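PDB 5DS0: peptidase M42 from Thaumarchaeota archaeon SCGC AB-539-E09, which removes amino-terminal residues from peptides as a metal-dependent TET aminopeptidase of the M42 family. Local coordinates for the interface of chains A and B and the interface of chains A and C. Residues are numbered along the deposited sequence; one frame, centred on the assembly and turned at random. Chains: chain A/B/C, Peptidase M42.

Contact 1: the interface of chains A and B. Residues chain A 250, 253, 294; chain B 75-76, 84, 134.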
loop_
_atom_site.group_PDB
_atom_site.type_symbol
_atom_site.label_atom_id
_atom_site.label_comp_id
_atom_site.label_asym_id
_atom_site.label_seq_id
_atom_site.Cartn_x
_atom_site.Cartn_y
_atom_site.Cartn_z
ATOM N N HIS A 250 -20.034 -20.718 16.719
ATOM C CA HIS A 250 -19.250 -20.766 17.949
ATOM C C HIS A 250 -19.061 -19.434 18.672
ATOM O O HIS A 250 -18.903 -19.420 19.895
ATOM C CB HIS A 250 -17.887 -21.437 17.713
ATOM C CG HIS A 250 -16.977 -20.729 16.743
ATOM N ND1 HIS A 250 -16.105 -19.728 17.117
ATOM C CD2 HIS A 250 -16.751 -20.949 15.427
ATOM C CE1 HIS A 250 -15.403 -19.341 16.066
ATOM N NE2 HIS A 250 -15.778 -20.064 15.027
ATOM N N LEU A 253 -23.490 -18.645 20.482
ATOM C CA LEU A 253 -24.163 -19.927 20.617
ATOM C C LEU A 253 -25.690 -19.843 20.712
ATOM O O LEU A 253 -26.363 -20.767 20.274
ATOM C CB LEU A 253 -23.623 -20.675 21.838
ATOM C CG LEU A 253 -22.199 -21.235 21.696
ATOM C CD1 LEU A 253 -21.537 -21.388 23.066
ATOM C CD2 LEU A 253 -22.184 -22.542 20.905
ATOM N N GLN A 294 -21.399 -18.427 25.916
ATOM C CA GLN A 294 -20.104 -17.889 26.277
ATOM C C GLN A 294 -19.924 -16.540 25.605
ATOM O O GLN A 294 -20.073 -16.449 24.415
ATOM C CB GLN A 294 -19.032 -18.861 25.811
ATOM C CG GLN A 294 -17.942 -19.095 26.833
ATOM C CD GLN A 294 -17.039 -20.270 26.488
ATOM O OE1 GLN A 294 -16.021 -20.106 25.807
ATOM N NE2 GLN A 294 -17.384 -21.456 26.995
ATOM N N SER B 75 -15.486 -23.793 23.907
ATOM C CA SER B 75 -16.516 -22.848 23.488
ATOM C C SER B 75 -17.561 -23.470 22.570
ATOM O O SER B 75 -18.640 -22.893 22.406
ATOM C CB SER B 75 -15.887 -21.610 22.829
ATOM O OG SER B 75 -15.309 -21.895 21.564
ATOM N N SER B 76 -17.256 -24.620 21.964
ATOM C CA SER B 76 -18.235 -25.354 21.155
ATOM C C SER B 76 -17.688 -26.692 20.692
ATOM O O SER B 76 -16.499 -26.919 20.719
ATOM C CB SER B 76 -18.664 -24.545 19.922
ATOM O OG SER B 76 -17.783 -24.766 18.831
ATOM N N THR B 84 -13.921 -25.850 19.547
ATOM C CA THR B 84 -13.414 -24.482 19.536
ATOM C C THR B 84 -13.167 -24.107 20.985
ATOM O O THR B 84 -13.692 -24.743 21.886
ATOM C CB THR B 84 -14.410 -23.496 18.920
ATOM O OG1 THR B 84 -15.628 -23.535 19.665
ATOM C CG2 THR B 84 -14.682 -23.846 17.478
ATOM N N ARG B 134 -8.665 -17.380 17.292
ATOM C CA ARG B 134 -10.085 -17.510 16.946
ATOM C C ARG B 134 -10.337 -18.563 15.844
ATOM O O ARG B 134 -11.410 -19.159 15.807
ATOM C CB ARG B 134 -10.684 -16.147 16.544
ATOM C CG ARG B 134 -9.926 -15.419 15.430
ATOM C CD ARG B 134 -10.505 -14.060 15.082
ATOM N NE ARG B 134 -11.954 -14.138 14.900
ATOM C CZ ARG B 134 -12.593 -14.465 13.769
ATOM N NH1 ARG B 134 -13.930 -14.484 13.752
ATOM N NH2 ARG B 134 -11.924 -14.772 12.647
#
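B:Thr84 OG1 lies against A:His250 CB at 3.6 Å while two serine hydroxyls of its own chain grip it, B:Ser75 OG at 2.5 Å and B:Ser76 OG at 2.6 Å. Which of the three hydroxyls donates is not settled, but the two bonds tie strand 71-77 to strand 82-88 and present them as one surface of this M42-family TET aminopeptidase. Across the contact, no nitrogen or oxygen of one chain lies within bonding reach of the other. The hydroxyl of B:Thr84 takes the crowded position between its backbone N and carbonyl carbon (chi1 59°), which turns it toward the serines and leaves methyl CG2 for the histidine. CG2 stands 3.9 Å above one face of the A:His250 imidazole, displaced toward the rim, and the two side chains cross obliquely. A:His250 is poorly ordered, so the distances from it are approximate. Its CB also meets B:Ser76 OG, at about 3.5 Å. Beyond the ring, B:Arg134 brings its backbone O to roughly 4.0 Å from A:His250 CE1. On the other flank, A:Leu253 turns branch CD1 toward the backbone O of B:Ser75, 3.3 Å away; CD2 lies a little further from that oxygen and also borders B:Ser76 CB. A:Gln294, extended beyond CG, lays its terminal amide alongside CA and CB of B:Ser75.

Contact 2: the interface of chains A and B. Residues chain A 268-269, 306-307; chain B 213, 219, 304.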
loop_
_atom_site.group_PDB
_atom_site.type_symbol
_atom_site.label_atom_id
_atom_site.label_comp_id
_atom_site.label_asym_id
_atom_site.label_seq_id
_atom_site.Cartn_x
_atom_site.Cartn_y
_atom_site.Cartn_z
ATOM N N SER A 268 -15.510 -10.686 32.046
ATOM C CA SER A 268 -15.582 -10.133 33.405
ATOM C C SER A 268 -15.630 -11.180 34.533
ATOM O O SER A 268 -15.416 -10.836 35.697
ATOM C CB SER A 268 -16.789 -9.173 33.518
ATOM O OG SER A 268 -18.039 -9.855 33.590
HETATM N N MSE A 269 -15.945 -12.434 34.204
HETATM C CA MSE A 269 -16.089 -13.474 35.221
HETATM C C MSE A 269 -16.110 -14.887 34.676
HETATM O O MSE A 269 -16.780 -15.171 33.676
HETATM C CB MSE A 269 -17.403 -13.249 35.990
HETATM C CG MSE A 269 -17.631 -14.348 37.040
HETATM SE SE MSE A 269 -19.342 -14.145 37.988
HETATM C CE MSE A 269 -20.559 -14.873 36.610
ATOM N N HIS A 306 -19.377 -10.443 41.987
ATOM C CA HIS A 306 -18.673 -11.652 42.452
ATOM C C HIS A 306 -17.363 -11.350 43.157
ATOM O O HIS A 306 -16.773 -12.228 43.758
ATOM C CB HIS A 306 -18.512 -12.698 41.326
ATOM C CG HIS A 306 -17.257 -12.578 40.510
ATOM N ND1 HIS A 306 -17.072 -11.602 39.553
ATOM C CD2 HIS A 306 -16.156 -13.369 40.456
ATOM C CE1 HIS A 306 -15.892 -11.770 38.979
ATOM N NE2 HIS A 306 -15.318 -12.839 39.504
HETATM N N MSE A 307 -16.938 -10.093 43.106
HETATM C CA MSE A 307 -15.697 -9.653 43.730
HETATM C C MSE A 307 -15.924 -8.874 44.979
HETATM O O MSE A 307 -14.983 -8.318 45.543
HETATM C CB MSE A 307 -15.014 -8.721 42.766
HETATM C CG MSE A 307 -14.951 -9.293 41.367
HETATM SE SE MSE A 307 -13.100 -9.722 40.940
HETATM C CE MSE A 307 -12.668 -8.107 39.871
ATOM N N GLN B 213 -7.245 -16.953 40.017
ATOM C CA GLN B 213 -7.673 -16.031 38.974
ATOM C C GLN B 213 -6.812 -14.767 38.784
ATOM O O GLN B 213 -7.348 -13.701 38.495
ATOM C CB GLN B 213 -9.143 -15.657 39.208
ATOM C CG GLN B 213 -10.068 -16.842 39.029
ATOM C CD GLN B 213 -11.539 -16.469 39.023
ATOM O OE1 GLN B 213 -11.974 -15.546 38.329
ATOM N NE2 GLN B 213 -12.321 -17.209 39.781
ATOM N N ARG B 219 -8.132 -11.272 40.344
ATOM C CA ARG B 219 -9.417 -11.371 41.009
ATOM C C ARG B 219 -9.304 -11.947 42.411
ATOM O O ARG B 219 -9.834 -11.370 43.358
ATOM C CB ARG B 219 -10.395 -12.167 40.147
ATOM C CG ARG B 219 -10.673 -11.468 38.828
ATOM C CD ARG B 219 -11.760 -12.142 38.021
ATOM N NE ARG B 219 -11.921 -11.496 36.720
ATOM C CZ ARG B 219 -12.385 -12.093 35.622
ATOM N NH1 ARG B 219 -12.757 -13.367 35.637
ATOM N NH2 ARG B 219 -12.487 -11.411 34.495
ATOM N N ARG B 304 -3.680 -5.197 43.155
ATOM C CA ARG B 304 -4.909 -5.134 43.959
ATOM C C ARG B 304 -4.644 -5.067 45.457
ATOM O O ARG B 304 -5.326 -4.348 46.180
ATOM C CB ARG B 304 -5.812 -6.337 43.675
ATOM C CG ARG B 304 -6.525 -6.301 42.338
ATOM C CD ARG B 304 -7.400 -5.083 42.127
ATOM N NE ARG B 304 -8.379 -5.402 41.095
ATOM C CZ ARG B 304 -8.151 -5.360 39.778
ATOM N NH1 ARG B 304 -6.973 -4.964 39.298
ATOM N NH2 ARG B 304 -9.121 -5.704 38.927
#
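B:Arg219 reaches across this part of the A–B subunit interface with its chain extended from CG to NE (chi2 -173°). No cross-chain hydrogen bond forms; the contacts divide into a polar contact over the guanidinium face and apolar packing. In the first group, the flat guanidinium lies under the backbone carbonyl of A:Ser268, whose O sits 3.2 Å above the plane and over its centre. An oxygen placed there faces no N-H, although the carbonyl dipole could still attract the positive group. NH1 continues along the backbone to A:Met269 CA, 3.4 Å away. Within chain B, OE1 of B:Gln213 lies in plane at the guanidinium edge.

The apolar group involves the aliphatic stem. Selenomethionine A:Met307, bent at chi2 and chi3, rests its SE 3.7 Å from B:Arg219 CG. A:His306 NE2 approaches B:Arg219 CD at 3.9 Å, with the ring and guanidinium planes 86° apart. That imidazole is held between A:Met307 CG on one face and A:Met269 CG, 3.6 Å above the centre of the other.

In the fold, B:Arg219 opens helix 219-228, and B:Gln213 directly precedes the cobalt ligands B:Glu214 and B:Glu215; chain A contributes the loop after strand 265-266 and the residues following helix 302-305.

Contact 3: the interface of chains A and C. Residues chain A 82, 113, 115, 139, 141; chain C 168, 256, 322-323, 330.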
loop_
_atom_site.group_PDB
_atom_site.type_symbol
_atom_site.label_atom_id
_atom_site.label_comp_id
_atom_site.label_asym_id
_atom_site.label_seq_id
_atom_site.Cartn_x
_atom_site.Cartn_y
_atom_site.Cartn_z
ATOM N N TYR A 82 -26.804 22.662 15.197
ATOM C CA TYR A 82 -26.671 21.220 15.242
ATOM C C TYR A 82 -26.026 20.883 16.545
ATOM O O TYR A 82 -25.299 21.701 17.112
ATOM C CB TYR A 82 -25.820 20.739 14.071
ATOM C CG TYR A 82 -26.575 20.776 12.759
ATOM C CD1 TYR A 82 -26.722 21.963 12.034
ATOM C CD2 TYR A 82 -27.146 19.625 12.235
ATOM C CE1 TYR A 82 -27.418 21.999 10.825
ATOM C CE2 TYR A 82 -27.833 19.649 11.019
ATOM C CZ TYR A 82 -27.973 20.835 10.322
ATOM O OH TYR A 82 -28.661 20.821 9.131
ATOM N N ILE A 113 -32.373 13.945 14.628
ATOM C CA ILE A 113 -31.933 12.906 13.716
ATOM C C ILE A 113 -30.422 12.888 13.685
ATOM O O ILE A 113 -29.802 13.942 13.572
ATOM C CB ILE A 113 -32.387 13.205 12.287
ATOM C CG1 ILE A 113 -33.897 13.317 12.228
ATOM C CG2 ILE A 113 -31.936 12.106 11.359
ATOM C CD1 ILE A 113 -34.394 13.967 10.963
ATOM N N ALA A 115 -27.070 12.718 11.964
ATOM C CA ALA A 115 -26.712 13.075 10.593
ATOM C C ALA A 115 -25.217 13.285 10.427
ATOM O O ALA A 115 -24.476 13.402 11.410
ATOM C CB ALA A 115 -27.443 14.336 10.184
ATOM N N ASP A 139 -29.400 16.632 14.245
ATOM C CA ASP A 139 -30.162 17.679 13.617
ATOM C C ASP A 139 -31.501 17.724 14.309
ATOM O O ASP A 139 -32.227 16.744 14.303
ATOM C CB ASP A 139 -30.345 17.351 12.139
ATOM C CG ASP A 139 -31.041 18.455 11.375
ATOM O OD1 ASP A 139 -31.554 19.417 12.003
ATOM O OD2 ASP A 139 -31.084 18.369 10.138
ATOM N N GLY A 141 -33.728 20.265 13.581
ATOM C CA GLY A 141 -34.562 21.123 12.752
ATOM C C GLY A 141 -34.309 22.597 12.972
ATOM O O GLY A 141 -35.102 23.449 12.553
ATOM N N ILE C 168 -42.267 19.473 14.056
ATOM C CA ILE C 168 -41.421 19.895 15.175
ATOM C C ILE C 168 -41.117 21.389 15.066
ATOM O O ILE C 168 -41.639 22.074 14.173
ATOM C CB ILE C 168 -40.129 19.066 15.254
ATOM C CG1 ILE C 168 -39.344 19.144 13.942
ATOM C CG2 ILE C 168 -40.460 17.626 15.584
ATOM C CD1 ILE C 168 -37.936 18.594 14.045
HETATM N N MSE C 256 -32.749 25.413 4.274
HETATM C CA MSE C 256 -34.120 25.185 4.697
HETATM C C MSE C 256 -34.593 26.432 5.384
HETATM O O MSE C 256 -33.924 26.950 6.270
HETATM C CB MSE C 256 -34.180 23.982 5.629
HETATM C CG MSE C 256 -35.611 23.638 6.010
HETATM SE SE MSE C 256 -35.615 22.237 7.406
HETATM C CE MSE C 256 -35.058 23.251 9.003
ATOM N N ARG C 322 -33.802 18.384 4.114
ATOM C CA ARG C 322 -32.635 17.770 4.717
ATOM C C ARG C 322 -32.821 16.257 4.775
ATOM O O ARG C 322 -33.884 15.787 5.129
ATOM C CB ARG C 322 -32.417 18.318 6.130
ATOM C CG ARG C 322 -32.222 19.826 6.193
ATOM C CD ARG C 322 -31.959 20.250 7.625
ATOM N NE ARG C 322 -31.719 21.680 7.805
ATOM C CZ ARG C 322 -31.556 22.276 8.993
ATOM N NH1 ARG C 322 -31.602 21.572 10.113
ATOM N NH2 ARG C 322 -31.346 23.593 9.069
ATOM N N HIS C 323 -31.771 15.517 4.445
ATOM C CA HIS C 323 -31.726 14.069 4.585
ATOM C C HIS C 323 -32.735 13.333 3.716
ATOM O O HIS C 323 -33.479 12.456 4.189
ATOM C CB HIS C 323 -31.889 13.665 6.057
ATOM C CG HIS C 323 -31.216 14.594 7.012
ATOM N ND1 HIS C 323 -29.862 14.829 6.988
ATOM C CD2 HIS C 323 -31.714 15.367 8.007
ATOM C CE1 HIS C 323 -29.550 15.699 7.932
ATOM N NE2 HIS C 323 -30.655 16.041 8.567
ATOM N N LEU C 330 -36.299 16.384 6.837
ATOM C CA LEU C 330 -36.947 17.571 7.397
ATOM C C LEU C 330 -37.135 18.592 6.308
ATOM O O LEU C 330 -36.257 18.766 5.481
ATOM C CB LEU C 330 -36.075 18.193 8.488
ATOM C CG LEU C 330 -35.700 17.292 9.657
ATOM C CD1 LEU C 330 -34.597 17.923 10.480
ATOM C CD2 LEU C 330 -36.909 17.013 10.518
#
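A:Asp139 anchors the ionic part of this two-fold contact, forming a salt bridge to C:Arg322 with OD1 2.9 Å from NH1. The hydrogen bond there is weak, bent to 118° at the hydrogen, and NH1 is shared with OD2 through a second weak bond.

The firmer hydrogen bond comes from C:His323, whose NE2 donates to A:Asp139 OD2 at 2.8 Å and 155° at the hydrogen. OD2 accepts with its anti lone pair, away from OD1, and lies slightly out of the imidazole plane. A:Asp139 has CG anti to its backbone N (chi1 -175°), which carries the carboxylate out to both partners. From its own chain, A:Gly141 N donates to OD1 at 2.8 Å, which helps hold the carboxylate's rotation.

The guanidinium has a partner over each face. A:Tyr82 OH stands 3.1 Å above one, toward the rim, so any hydrogen bond to NH1 would be poorly directed; the methyl CE of selenomethionine C:Met256 sits 3.6 Å above the centre of the other.

Apolar packing borders the polar core. A:Ala115 CB touches C:His323 CE1 at 3.4 Å. A:Ile113 and C:Leu330 meet tip to tip, CD1 to CG at 3.8 Å, and branch CD1 of C:Leu330 abuts the carboxylate of A:Asp139.

The patch joins two subunits close in sequence to the metal site: C:His323 is two residues before cobalt ligand C:His325, so subunit pairing probably also helps steady that segment.

Contact 4: the interface of chains A and C. Residues chain A 78, 80, 82, 137, 139, 142; chain C 243-245, 322.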
loop_
_atom_site.group_PDB
_atom_site.type_symbol
_atom_site.label_atom_id
_atom_site.label_comp_id
_atom_site.label_asym_id
_atom_site.label_seq_id
_atom_site.Cartn_x
_atom_site.Cartn_y
_atom_site.Cartn_z
ATOM N N SER A 78 -23.420 23.708 17.717
ATOM C CA SER A 78 -22.682 24.402 16.660
ATOM C C SER A 78 -23.384 25.698 16.304
ATOM O O SER A 78 -24.569 25.876 16.565
ATOM C CB SER A 78 -22.553 23.527 15.413
ATOM O OG SER A 78 -23.735 23.578 14.640
ATOM N N GLU A 80 -24.516 26.675 13.620
ATOM C CA GLU A 80 -25.621 26.483 12.682
ATOM C C GLU A 80 -26.842 25.798 13.296
ATOM O O GLU A 80 -27.849 25.638 12.608
ATOM C CB GLU A 80 -25.164 25.678 11.448
ATOM C CG GLU A 80 -23.921 26.201 10.737
ATOM C CD GLU A 80 -22.613 25.630 11.290
ATOM O OE1 GLU A 80 -22.569 25.243 12.478
ATOM O OE2 GLU A 80 -21.609 25.596 10.542
ATOM N N TYR A 82 -26.804 22.662 15.197
ATOM C CA TYR A 82 -26.671 21.220 15.242
ATOM C C TYR A 82 -26.026 20.883 16.545
ATOM O O TYR A 82 -25.299 21.701 17.112
ATOM C CB TYR A 82 -25.820 20.739 14.071
ATOM C CG TYR A 82 -26.575 20.776 12.759
ATOM C CD1 TYR A 82 -26.722 21.963 12.034
ATOM C CD2 TYR A 82 -27.146 19.625 12.235
ATOM C CE1 TYR A 82 -27.418 21.999 10.825
ATOM C CE2 TYR A 82 -27.833 19.649 11.019
ATOM C CZ TYR A 82 -27.973 20.835 10.322
ATOM O OH TYR A 82 -28.661 20.821 9.131
ATOM N N PHE A 137 -23.490 14.405 13.922
ATOM C CA PHE A 137 -24.181 15.308 14.833
ATOM C C PHE A 137 -25.661 15.057 14.764
ATOM O O PHE A 137 -26.118 14.215 14.006
ATOM C CB PHE A 137 -23.888 16.765 14.500
ATOM C CG PHE A 137 -23.633 16.972 13.086
ATOM C CD1 PHE A 137 -24.690 16.945 12.203
ATOM C CD2 PHE A 137 -22.329 17.120 12.619
ATOM C CE1 PHE A 137 -24.468 17.104 10.850
ATOM C CE2 PHE A 137 -22.087 17.270 11.274
ATOM C CZ PHE A 137 -23.158 17.260 10.380
ATOM N N ASP A 139 -29.400 16.632 14.245
ATOM C CA ASP A 139 -30.162 17.679 13.617
ATOM C C ASP A 139 -31.501 17.724 14.309
ATOM O O ASP A 139 -32.227 16.744 14.303
ATOM C CB ASP A 139 -30.345 17.351 12.139
ATOM C CG ASP A 139 -31.041 18.455 11.375
ATOM O OD1 ASP A 139 -31.554 19.417 12.003
ATOM O OD2 ASP A 139 -31.084 18.369 10.138
ATOM N N ALA A 142 -33.198 22.913 13.622
ATOM C CA ALA A 142 -32.876 24.299 13.926
ATOM C C ALA A 142 -32.091 24.892 12.769
ATOM O O ALA A 142 -31.454 24.168 12.019
ATOM C CB ALA A 142 -32.080 24.389 15.220
ATOM N N ASP C 243 -27.373 22.704 4.988
ATOM C CA ASP C 243 -27.401 23.409 6.276
ATOM C C ASP C 243 -26.419 22.780 7.254
ATOM O O ASP C 243 -26.213 23.303 8.348
ATOM C CB ASP C 243 -28.818 23.393 6.872
ATOM C CG ASP C 243 -29.832 24.147 6.006
ATOM O OD1 ASP C 243 -29.448 24.696 4.949
ATOM O OD2 ASP C 243 -31.024 24.204 6.368
ATOM N N VAL C 244 -25.783 21.691 6.826
ATOM C CA VAL C 244 -24.931 20.877 7.697
ATOM C C VAL C 244 -23.478 21.399 7.732
ATOM O O VAL C 244 -22.952 21.815 6.696
ATOM C CB VAL C 244 -24.978 19.398 7.284
ATOM C CG1 VAL C 244 -26.406 18.925 6.952
ATOM C CG2 VAL C 244 -24.076 19.210 6.092
ATOM N N PRO C 245 -22.826 21.379 8.924
ATOM C CA PRO C 245 -21.468 21.941 9.079
ATOM C C PRO C 245 -20.402 21.205 8.257
ATOM O O PRO C 245 -19.637 21.840 7.528
ATOM C CB PRO C 245 -21.182 21.809 10.597
ATOM C CG PRO C 245 -22.488 21.509 11.246
ATOM C CD PRO C 245 -23.343 20.849 10.204
ATOM N N ARG C 322 -33.802 18.384 4.114
ATOM C CA ARG C 322 -32.635 17.770 4.717
ATOM C C ARG C 322 -32.821 16.257 4.775
ATOM O O ARG C 322 -33.884 15.787 5.129
ATOM C CB ARG C 322 -32.417 18.318 6.130
ATOM C CG ARG C 322 -32.222 19.826 6.193
ATOM C CD ARG C 322 -31.959 20.250 7.625
ATOM N NE ARG C 322 -31.719 21.680 7.805
ATOM C CZ ARG C 322 -31.556 22.276 8.993
ATOM N NH1 ARG C 322 -31.602 21.572 10.113
ATOM N NH2 ARG C 322 -31.346 23.593 9.069
#
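A:Tyr82 sets CG anti to its carbonyl carbon (chi1 -75°), turning one ring face toward C:Pro245, while C:Arg322, also with CG anti to its carbonyl carbon (chi1 -59°), runs extended to carry its guanidinium to the carbonyl of A:Ala142. There NH2 and NH1 both donate to A:Ala142 O, at 3.0 Å and 3.2 Å, end-on and from the same face of the carbonyl plane. The oxygen lies in the guanidinium plane, at its edge. C:Asp243 positions the arginine from within chain C: its OD2 accepts NH2 at 2.8 Å and NE at 3.0 Å, a side-on pair of bonds that is also a salt bridge within the chain.

C:Pro245 fills the apolar half, with 89 Å² of its surface hidden by chain A. CD stands 4.0 Å above the A:Tyr82 ring, displaced toward the rim, and also meets A:Phe137 CZ at 3.6 Å. A:Glu80 brings its carboxylate over CB and CG of the proline. A:Ser78 OG steadies that carboxylate by donating to OE1 at 3.0 Å, and in turn receives A:Tyr82 N.

The site docks the proline of one subunit in the angle formed by A:Tyr82 and A:Phe137 of the other, adding shape and backbone recognition to the two-fold pairing.

Contacts 3 and 4 adjoin, their C-alpha centres about 7 Å apart, and share A:Tyr82, A:Asp139 and C:Arg322: they are parts of one two-fold interface, repeated with the chains exchanged. Contacts 1 and 2, whose C-alpha centres are about 22 Å apart, belong to a different interface with no exact two-fold; their centres lie about 43 to 46 Å from those of contacts 3 and 4. Strand 82-88 serves both interfaces, through B:Thr84 in contact 1 and A:Tyr82 in contacts 3 and 4. Each subunit thus joins different neighbours through separate surfaces, as closing a twelve-subunit TET particle requires; the two-fold pair is probably its dimeric building unit.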